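Oligopeptide-binding protein oppA (Lactococcus lactis, PDB 3DRF) binds oligopeptides in a large cavity that closes like a Venus fly-trap and serves as the receptor of the OppABCDF ABC transporter for their uptake. Local coordinates at residues I302-Y307 against D483-A488; Q330-A335 against D391-N396; A343-K348 against E423-N428. All coordinates share one frame; numbering follows the deposited sequence.

Contact 1. Residues I302-Y307 against D483-A488; sequences ISLMYY and DLFSAA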
loop_
_atom_site.group_PDB
_atom_site.type_symbol
_atom_site.label_atom_id
_atom_site.label_comp_id
_atom_site.label_asym_id
_atom_site.label_seq_id
_atom_site.Cartn_x
_atom_site.Cartn_y
_atom_site.Cartn_z
ATOM N N ILE A 302 -7.445 0.662 3.565
ATOM C CA ILE A 302 -8.680 0.925 2.826
ATOM C C ILE A 302 -8.771 -0.102 1.735
ATOM O O ILE A 302 -7.795 -0.452 1.070
ATOM C CB ILE A 302 -8.705 2.385 2.212
ATOM C CG1 ILE A 302 -10.031 2.751 1.520
ATOM C CG2 ILE A 302 -7.564 2.651 1.187
ATOM C CD1 ILE A 302 -11.166 2.807 2.455
ATOM N N SER A 303 -9.982 -0.598 1.547
ATOM C CA SER A 303 -10.361 -1.292 0.299
ATOM C C SER A 303 -11.344 -0.429 -0.512
ATOM O O SER A 303 -12.073 0.304 0.031
ATOM C CB SER A 303 -10.890 -2.711 0.511
ATOM O OG SER A 303 -12.108 -2.658 1.282
ATOM N N LEU A 304 -11.296 -0.613 -1.818
ATOM C CA LEU A 304 -12.032 0.233 -2.745
ATOM C C LEU A 304 -12.211 -0.460 -4.069
ATOM O O LEU A 304 -11.474 -1.279 -4.456
ATOM C CB LEU A 304 -11.356 1.624 -2.917
ATOM C CG LEU A 304 -10.062 1.603 -3.730
ATOM C CD1 LEU A 304 -9.704 3.073 -4.004
ATOM C CD2 LEU A 304 -8.878 0.882 -2.977
ATOM N N MET A 305 -13.305 -0.093 -4.696
ATOM C CA MET A 305 -13.602 -0.564 -6.018
ATOM C C MET A 305 -13.138 0.487 -7.064
ATOM O O MET A 305 -13.447 1.642 -6.995
ATOM C CB MET A 305 -15.136 -0.766 -6.106
ATOM C CG MET A 305 -15.612 -1.320 -7.480
ATOM S SD MET A 305 -17.339 -1.958 -7.432
ATOM C CE MET A 305 -18.252 -0.420 -7.055
ATOM N N TYR A 306 -12.384 0.027 -8.046
ATOM C CA TYR A 306 -11.836 0.846 -9.129
ATOM C C TYR A 306 -12.599 0.655 -10.423
ATOM O O TYR A 306 -12.979 -0.453 -10.748
ATOM C CB TYR A 306 -10.393 0.391 -9.449
ATOM C CG TYR A 306 -9.343 0.857 -8.442
ATOM C CD1 TYR A 306 -8.621 2.063 -8.631
ATOM C CD2 TYR A 306 -9.067 0.131 -7.309
ATOM C CE1 TYR A 306 -7.648 2.500 -7.742
ATOM C CE2 TYR A 306 -8.080 0.561 -6.414
ATOM C CZ TYR A 306 -7.393 1.729 -6.643
ATOM O OH TYR A 306 -6.457 2.123 -5.708
ATOM N N TYR A 307 -12.713 1.742 -11.177
ATOM C CA TYR A 307 -13.210 1.712 -12.572
ATOM C C TYR A 307 -12.044 2.034 -13.527
ATOM O O TYR A 307 -11.303 2.959 -13.295
ATOM C CB TYR A 307 -14.318 2.737 -12.725
ATOM C CG TYR A 307 -15.553 2.480 -11.855
ATOM C CD1 TYR A 307 -16.183 1.225 -11.810
ATOM C CD2 TYR A 307 -16.063 3.508 -11.068
ATOM C CE1 TYR A 307 -17.314 1.019 -11.037
ATOM C CE2 TYR A 307 -17.213 3.329 -10.292
ATOM C CZ TYR A 307 -17.812 2.071 -10.296
ATOM O OH TYR A 307 -18.948 1.869 -9.570
ATOM N N ASP A 483 0.157 9.647 -3.274
ATOM C CA ASP A 483 0.920 8.503 -3.804
ATOM C C ASP A 483 -0.016 7.359 -4.280
ATOM O O ASP A 483 0.429 6.430 -4.837
ATOM C CB ASP A 483 1.966 8.056 -2.759
ATOM C CG ASP A 483 3.107 9.099 -2.567
ATOM O OD1 ASP A 483 3.175 10.038 -3.278
ATOM O OD2 ASP A 483 3.883 8.819 -1.682
ATOM N N LEU A 484 -1.306 7.510 -4.086
ATOM C CA LEU A 484 -2.330 6.626 -4.689
ATOM C C LEU A 484 -2.960 7.195 -5.971
ATOM O O LEU A 484 -3.298 6.451 -6.849
ATOM C CB LEU A 484 -3.448 6.393 -3.677
ATOM C CG LEU A 484 -3.095 5.697 -2.346
ATOM C CD1 LEU A 484 -4.379 5.414 -1.583
ATOM C CD2 LEU A 484 -2.326 4.357 -2.539
ATOM N N PHE A 485 -3.154 8.507 -6.027
ATOM C CA PHE A 485 -4.030 9.101 -7.061
ATOM C C PHE A 485 -3.431 10.251 -7.888
ATOM O O PHE A 485 -4.031 10.678 -8.807
ATOM C CB PHE A 485 -5.320 9.580 -6.419
ATOM C CG PHE A 485 -6.141 8.446 -5.830
ATOM C CD1 PHE A 485 -6.620 7.407 -6.619
ATOM C CD2 PHE A 485 -6.386 8.444 -4.491
ATOM C CE1 PHE A 485 -7.329 6.373 -6.059
ATOM C CE2 PHE A 485 -7.125 7.385 -3.874
ATOM C CZ PHE A 485 -7.585 6.361 -4.659
ATOM N N SER A 486 -2.241 10.718 -7.563
ATOM C CA SER A 486 -1.680 11.849 -8.342
ATOM C C SER A 486 -1.504 11.451 -9.822
ATOM O O SER A 486 -1.272 10.326 -10.172
ATOM C CB SER A 486 -0.369 12.405 -7.720
ATOM O OG SER A 486 0.721 11.471 -7.808
ATOM N N ALA A 487 -1.602 12.472 -10.657
ATOM C CA ALA A 487 -1.604 12.304 -12.092
ATOM C C ALA A 487 -0.381 11.517 -12.609
ATOM O O ALA A 487 -0.512 10.806 -13.540
ATOM C CB ALA A 487 -1.689 13.672 -12.769
ATOM N N ALA A 488 0.772 11.718 -11.972
ATOM C CA ALA A 488 2.003 11.028 -12.417
ATOM C C ALA A 488 2.198 9.601 -11.881
ATOM O O ALA A 488 3.106 8.958 -12.281
ATOM C CB ALA A 488 3.222 11.859 -12.010
HETATM O O HOH W 1 -4.958 4.142 -6.535
#

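Contact 2. Residues Q330-A335 against D391-N396; sequences QNVRQA and DGWKLN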
loop_
_atom_site.group_PDB
_atom_site.type_symbol
_atom_site.label_atom_id
_atom_site.label_comp_id
_atom_site.label_asym_id
_atom_site.label_seq_id
_atom_site.Cartn_x
_atom_site.Cartn_y
_atom_site.Cartn_z
ATOM N N GLN A 330 -20.855 9.360 -15.434
ATOM C CA GLN A 330 -20.915 9.529 -13.985
ATOM C C GLN A 330 -22.096 8.805 -13.309
ATOM O O GLN A 330 -21.944 8.219 -12.321
ATOM C CB GLN A 330 -20.924 11.019 -13.628
ATOM C CG GLN A 330 -20.766 11.319 -12.172
ATOM C CD GLN A 330 -20.459 12.799 -11.975
ATOM O OE1 GLN A 330 -20.738 13.601 -12.848
ATOM N NE2 GLN A 330 -20.038 13.150 -10.869
ATOM N N ASN A 331 -23.276 8.865 -13.897
ATOM C CA ASN A 331 -24.450 8.152 -13.331
ATOM C C ASN A 331 -24.241 6.652 -13.231
ATOM O O ASN A 331 -24.713 6.050 -12.349
ATOM C CB ASN A 331 -25.708 8.451 -14.174
ATOM C CG ASN A 331 -26.327 9.803 -13.833
ATOM O OD1 ASN A 331 -25.646 10.698 -13.517
ATOM N ND2 ASN A 331 -27.636 9.904 -13.907
ATOM N N VAL A 332 -23.580 6.082 -14.248
ATOM C CA VAL A 332 -23.247 4.640 -14.221
ATOM C C VAL A 332 -22.302 4.258 -13.052
ATOM O O VAL A 332 -22.518 3.356 -12.366
ATOM C CB VAL A 332 -22.669 4.203 -15.588
ATOM C CG1 VAL A 332 -22.280 2.706 -15.577
ATOM C CG2 VAL A 332 -23.760 4.418 -16.691
ATOM N N ARG A 333 -21.250 5.042 -12.922
ATOM C CA ARG A 333 -20.264 4.838 -11.812
ATOM C C ARG A 333 -20.944 4.888 -10.445
ATOM O O ARG A 333 -20.737 4.085 -9.633
ATOM C CB ARG A 333 -19.123 5.916 -11.858
ATOM C CG ARG A 333 -18.280 5.764 -13.172
ATOM C CD ARG A 333 -16.952 6.576 -13.138
ATOM N NE ARG A 333 -17.155 8.008 -12.797
ATOM C CZ ARG A 333 -17.328 8.978 -13.690
ATOM N NH1 ARG A 333 -17.394 8.710 -14.981
ATOM N NH2 ARG A 333 -17.477 10.241 -13.306
ATOM N N GLN A 334 -21.794 5.895 -10.266
ATOM C CA GLN A 334 -22.509 6.067 -9.007
ATOM C C GLN A 334 -23.509 4.919 -8.766
ATOM O O GLN A 334 -23.562 4.366 -7.703
ATOM C CB GLN A 334 -23.264 7.415 -9.010
ATOM C CG GLN A 334 -22.311 8.678 -8.936
ATOM C CD GLN A 334 -23.084 9.964 -9.008
ATOM O OE1 GLN A 334 -24.240 9.947 -9.268
ATOM N NE2 GLN A 334 -22.435 11.061 -8.713
ATOM N N ALA A 335 -24.233 4.551 -9.828
ATOM C CA ALA A 335 -25.278 3.504 -9.725
ATOM C C ALA A 335 -24.655 2.154 -9.289
ATOM O O ALA A 335 -25.155 1.476 -8.461
ATOM C CB ALA A 335 -26.090 3.361 -11.079
ATOM N N ASP A 391 -30.159 8.726 -17.071
ATOM C CA ASP A 391 -29.024 8.833 -17.981
ATOM C C ASP A 391 -29.228 8.120 -19.319
ATOM O O ASP A 391 -28.380 8.029 -20.077
ATOM C CB ASP A 391 -27.728 8.319 -17.276
ATOM C CG ASP A 391 -26.463 8.781 -17.940
ATOM O OD1 ASP A 391 -26.331 9.921 -18.252
ATOM O OD2 ASP A 391 -25.656 7.949 -18.256
ATOM N N GLY A 392 -30.422 7.637 -19.580
ATOM C CA GLY A 392 -30.711 7.036 -20.871
ATOM C C GLY A 392 -30.326 5.580 -21.048
ATOM O O GLY A 392 -30.246 5.119 -22.117
ATOM N N TRP A 393 -30.003 4.906 -19.952
ATOM C CA TRP A 393 -29.683 3.483 -20.001
ATOM C C TRP A 393 -31.014 2.726 -19.736
ATOM O O TRP A 393 -31.293 2.392 -18.641
ATOM C CB TRP A 393 -28.580 3.162 -18.963
ATOM C CG TRP A 393 -27.193 3.580 -19.393
ATOM C CD1 TRP A 393 -26.520 4.709 -19.034
ATOM C CD2 TRP A 393 -26.368 2.895 -20.330
ATOM N NE1 TRP A 393 -25.327 4.763 -19.687
ATOM C CE2 TRP A 393 -25.184 3.673 -20.490
ATOM C CE3 TRP A 393 -26.515 1.724 -21.071
ATOM C CZ2 TRP A 393 -24.167 3.302 -21.314
ATOM C CZ3 TRP A 393 -25.495 1.347 -21.907
ATOM C CH2 TRP A 393 -24.311 2.154 -22.013
ATOM N N LYS A 394 -31.779 2.525 -20.801
ATOM C CA LYS A 394 -33.138 1.984 -20.703
ATOM C C LYS A 394 -33.130 0.481 -20.601
ATOM O O LYS A 394 -32.451 -0.168 -21.307
ATOM C CB LYS A 394 -33.892 2.407 -21.961
ATOM C CG LYS A 394 -35.365 1.944 -21.983
ATOM C CD LYS A 394 -36.093 2.561 -23.244
ATOM C CE LYS A 394 -37.396 1.775 -23.559
ATOM N NZ LYS A 394 -38.398 1.883 -22.484
ATOM N N LEU A 395 -33.907 -0.018 -19.696
ATOM C CA LEU A 395 -34.043 -1.448 -19.524
ATOM C C LEU A 395 -34.706 -2.166 -20.712
ATOM O O LEU A 395 -35.773 -1.834 -21.131
ATOM C CB LEU A 395 -34.853 -1.702 -18.245
ATOM C CG LEU A 395 -34.950 -3.132 -17.762
ATOM C CD1 LEU A 395 -33.562 -3.689 -17.301
ATOM C CD2 LEU A 395 -35.846 -3.172 -16.561
ATOM N N ASN A 396 -34.027 -3.171 -21.222
ATOM C CA ASN A 396 -34.626 -4.109 -22.153
ATOM C C ASN A 396 -35.299 -5.201 -21.328
ATOM O O ASN A 396 -34.647 -6.033 -20.729
ATOM C CB ASN A 396 -33.537 -4.697 -23.074
ATOM C CG ASN A 396 -34.090 -5.651 -24.130
ATOM O OD1 ASN A 396 -35.109 -6.251 -23.990
ATOM N ND2 ASN A 396 -33.369 -5.782 -25.188
HETATM O O HOH W 2 -23.785 10.280 -16.430
#

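Contact 3. Residues A343-K348 against E423-N428; sequences AEVDNK and ETIAQN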
loop_
_atom_site.group_PDB
_atom_site.type_symbol
_atom_site.label_atom_id
_atom_site.label_comp_id
_atom_site.label_asym_id
_atom_site.label_seq_id
_atom_site.Cartn_x
_atom_site.Cartn_y
_atom_site.Cartn_z
ATOM N N ALA A 343 -22.537 -3.669 3.511
ATOM C CA ALA A 343 -22.905 -3.895 4.915
ATOM C C ALA A 343 -23.426 -5.339 5.119
ATOM O O ALA A 343 -23.017 -5.991 6.041
ATOM C CB ALA A 343 -23.954 -2.834 5.359
ATOM N N GLU A 344 -24.297 -5.815 4.236
ATOM C CA GLU A 344 -24.763 -7.195 4.340
ATOM C C GLU A 344 -23.598 -8.202 4.265
ATOM O O GLU A 344 -23.546 -9.123 5.006
ATOM C CB GLU A 344 -25.784 -7.509 3.237
ATOM C CG GLU A 344 -27.148 -6.892 3.407
ATOM C CD GLU A 344 -28.161 -7.444 2.442
ATOM O OE1 GLU A 344 -27.864 -8.126 1.485
ATOM O OE2 GLU A 344 -29.310 -7.147 2.760
ATOM N N VAL A 345 -22.651 -7.992 3.353
ATOM C CA VAL A 345 -21.470 -8.860 3.215
ATOM C C VAL A 345 -20.641 -8.807 4.491
ATOM O O VAL A 345 -20.283 -9.806 5.012
ATOM C CB VAL A 345 -20.642 -8.404 1.967
ATOM C CG1 VAL A 345 -19.267 -9.022 1.991
ATOM C CG2 VAL A 345 -21.433 -8.745 0.675
ATOM N N ASP A 346 -20.377 -7.604 4.997
ATOM C CA ASP A 346 -19.559 -7.454 6.217
ATOM C C ASP A 346 -20.226 -8.106 7.455
ATOM O O ASP A 346 -19.600 -8.738 8.205
ATOM C CB ASP A 346 -19.272 -5.978 6.519
ATOM C CG ASP A 346 -18.247 -5.348 5.582
ATOM O OD1 ASP A 346 -17.600 -6.010 4.850
ATOM O OD2 ASP A 346 -18.204 -4.134 5.659
ATOM N N ASN A 347 -21.534 -7.941 7.554
ATOM C CA ASN A 347 -22.333 -8.557 8.652
ATOM C C ASN A 347 -22.256 -10.084 8.578
ATOM O O ASN A 347 -22.096 -10.721 9.563
ATOM C CB ASN A 347 -23.809 -8.065 8.608
ATOM C CG ASN A 347 -23.958 -6.598 8.977
ATOM O OD1 ASN A 347 -23.105 -6.026 9.523
ATOM N ND2 ASN A 347 -25.098 -6.034 8.672
ATOM N N LYS A 348 -22.346 -10.632 7.383
ATOM C CA LYS A 348 -22.365 -12.084 7.189
ATOM C C LYS A 348 -21.012 -12.750 7.414
ATOM O O LYS A 348 -20.960 -13.827 7.919
ATOM C CB LYS A 348 -22.835 -12.390 5.772
ATOM C CG LYS A 348 -22.906 -13.927 5.473
ATOM C CD LYS A 348 -23.742 -14.212 4.189
ATOM C CE LYS A 348 -23.776 -15.718 3.840
ATOM N NZ LYS A 348 -24.520 -15.866 2.605
ATOM N N GLU A 423 -15.510 -16.265 -3.819
ATOM C CA GLU A 423 -16.361 -16.556 -4.986
ATOM C C GLU A 423 -17.834 -16.179 -4.704
ATOM O O GLU A 423 -18.472 -15.548 -5.509
ATOM C CB GLU A 423 -16.312 -18.054 -5.377
ATOM C CG GLU A 423 -15.008 -18.621 -5.769
ATOM C CD GLU A 423 -14.850 -18.698 -7.252
ATOM O OE1 GLU A 423 -15.730 -18.208 -8.017
ATOM O OE2 GLU A 423 -13.784 -19.244 -7.565
ATOM N N THR A 424 -18.286 -16.561 -3.535
ATOM C CA THR A 424 -19.645 -16.269 -3.081
ATOM C C THR A 424 -19.891 -14.745 -3.068
ATOM O O THR A 424 -20.861 -14.256 -3.550
ATOM C CB THR A 424 -19.880 -16.868 -1.667
ATOM O OG1 THR A 424 -19.807 -18.296 -1.767
ATOM C CG2 THR A 424 -21.263 -16.508 -1.144
ATOM N N ILE A 425 -18.948 -14.010 -2.523
ATOM C CA ILE A 425 -19.088 -12.557 -2.382
ATOM C C ILE A 425 -19.081 -11.889 -3.759
ATOM O O ILE A 425 -19.928 -11.091 -4.005
ATOM C CB ILE A 425 -17.982 -11.974 -1.454
ATOM C CG1 ILE A 425 -18.252 -12.431 -0.026
ATOM C CG2 ILE A 425 -17.963 -10.452 -1.561
ATOM C CD1 ILE A 425 -17.047 -12.220 0.892
ATOM N N ALA A 426 -18.162 -12.273 -4.631
ATOM C CA ALA A 426 -18.136 -11.701 -5.987
ATOM C C ALA A 426 -19.436 -11.991 -6.760
ATOM O O ALA A 426 -19.966 -11.145 -7.375
ATOM C CB ALA A 426 -16.902 -12.226 -6.742
ATOM N N GLN A 427 -19.940 -13.221 -6.689
ATOM C CA GLN A 427 -21.212 -13.571 -7.338
ATOM C C GLN A 427 -22.384 -12.794 -6.721
ATOM O O GLN A 427 -23.267 -12.377 -7.412
ATOM C CB GLN A 427 -21.442 -15.082 -7.243
ATOM C CG GLN A 427 -20.563 -15.907 -8.108
ATOM C CD GLN A 427 -20.633 -15.570 -9.568
ATOM O OE1 GLN A 427 -21.610 -15.091 -10.081
ATOM N NE2 GLN A 427 -19.600 -15.942 -10.229
ATOM N N ASN A 428 -22.330 -12.601 -5.414
ATOM C CA ASN A 428 -23.300 -11.747 -4.715
ATOM C C ASN A 428 -23.369 -10.297 -5.301
ATOM O O ASN A 428 -24.437 -9.814 -5.554
ATOM C CB ASN A 428 -23.021 -11.708 -3.210
ATOM C CG ASN A 428 -23.619 -10.505 -2.518
ATOM O OD1 ASN A 428 -24.753 -10.508 -2.119
ATOM N ND2 ASN A 428 -22.836 -9.479 -2.378
#

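Contact 1. Residues I302-Y307 against D483-A488
Leu-304 and Tyr-306 meet Phe-485 where strand 292-307 of the mixed sheet of this solute-binding fold faces the short helix 482-485. The packed part is apolar. Leu-304 CD1 lies 4.0 Å from Phe-485 CZ, at the ring edge and near the ring plane, and the two side chains come from opposite directions. CG of Leu-304 sits between its backbone N and carbonyl carbon (chi1 73°), and CD1 reaches the ring from there. Tyr-306 CE1 stands 4.2 Å from Phe-485 CE1; the two rings meet obliquely. CB of the neighbouring Leu-484 sits over one face of the Phe-485 ring, toward its rim. Tyr-526 and Met-530 of helix 516-533 add to the packing around this ring.

The looser part is polar and holds a water. The backbones stay well apart, with 11.5 Å between Tyr-306 CA and Phe-485 CA. Asp-483 and Leu-484, in the same short stretch, also pack against a polar side chain of the bound peptide, so this end of the contact borders the ligand. Tyr-306 OH has a hydrogen bond with Trp-473 NE1. A water in the plane of the tyrosine ring is hydrogen-bonded to Tyr-306 OH at 2.6 Å and donates to Leu-484 O at 2.9 Å.

Contact 2. Residues Q330-A335 against D391-N396
The backbones come closest at Asn-331 and Asp-391, 6.6 Å from CA to CA, where the first turn of helix 330-339 meets the end of helix 381-390. A Schellman motif closes that second helix, with Gly-392 at positive phi as its C-prime residue. The chain then passes through Trp-393 into strand 394-396.

Asn-331 and Asp-391 touch through their CB atoms, which are 3.7 Å apart. Asn-331 ND2 also lies 3.7 Å from Asp-391 CB, and the amide and carboxylate planes are turned 40° from each other. The polar ends point to other partners. Asn-331 ND2 donates to Leu-387 O in the last turns of helix 381-390. Asp-391 OD2 forms a salt bridge with Lys-404 NZ. A water takes the N-H of Asn-331 at 2.9 Å from N and donates weakly to Asp-391 OD1, a loose bridge.

Val-332 packs on Trp-393, and the side chains cross at about a right angle. With CG1 of Val-332 opposite the backbone N (chi1 179°), the other methyl, CG2, is the one that meets the indole. Trp-393 NE1 donates to Asp-329 OD2, just before the first segment, which probably helps fix the turn of the ring. Val-332 CG2 approaches the five-membered ring obliquely, 3.4 Å from Trp-393 NE1 and 3.6 Å from Trp-393 CD1.

Contact 3. Residues A343-K348 against E423-N428
Helix-to-helix packing at the protein surface brings Val-345 of helix 342-349 against Ile-425 and Asn-428 of helix 422-435. Between the segments 343-348 and 423-428 the CA atoms of Val-345 and Ile-425 are nearest, 7.1 Å apart. Val-345 is the one residue of its segment that makes close contacts, and its two methyls have different partners.

CG1 of Val-345 faces Ile-425. It lies 4.0 Å from Ile-425 CG2 and 4.0 Å from Ile-425 CD1, with CG1 of the isoleucine almost as near. One methyl therefore rests against both branches of the isoleucine. The two side chains cross obliquely. CG2 of Ile-425 is anti to its backbone N, while CG1 lies beside that N (chi1 -70°), which presents both branches to the valine.

CG2 of Val-345 meets Asn-428, one helical turn further along. It lies 3.4 Å from Asn-428 ND2. This is an apolar methyl beside an amide nitrogen. The amide has its polar partner elsewhere: ND2 donates to Asn-341 OD1, in the link just before helix 342-349. Asn-341 also gives its ND2 to Glu-344 OE1. Asn-341 thus ties the amide of Asn-428 to the start of the valine's own helix, and this probably helps keep Asn-428 ND2 next to the methyl.

On another side of helix 342-349, Asp-346 OD2 accepts from Asn-540 ND2 of strand 536-549. Helix 422-435 connects the parallel, paired strands 407-414 and 439-442. The contact thus packs a neighbouring helix on the connecting helix of a beta-alpha-beta crossover.

Contact 1 is buried, contact 2 partly buried, and contact 3 at the surface. Their centres are 23 Å apart in each pairing. Contacts 1 and 2 involve the same mixed sheet and touch: Tyr-307 OH and Arg-333 O are 2.8 Å apart, a probable but weak hydrogen bond. Contacts 2 and 3 do not touch, but their first segments lie on helices 330-339 and 342-349, which follow each other in the chain. The chemistry changes with place. Contact 1 combines aromatic and aliphatic packing with a bridging water, and its helix also touches the bound peptide. Contact 2 mixes a valine-indole contact with polar groups at helix ends. Contact 3 joins two helices through one valine.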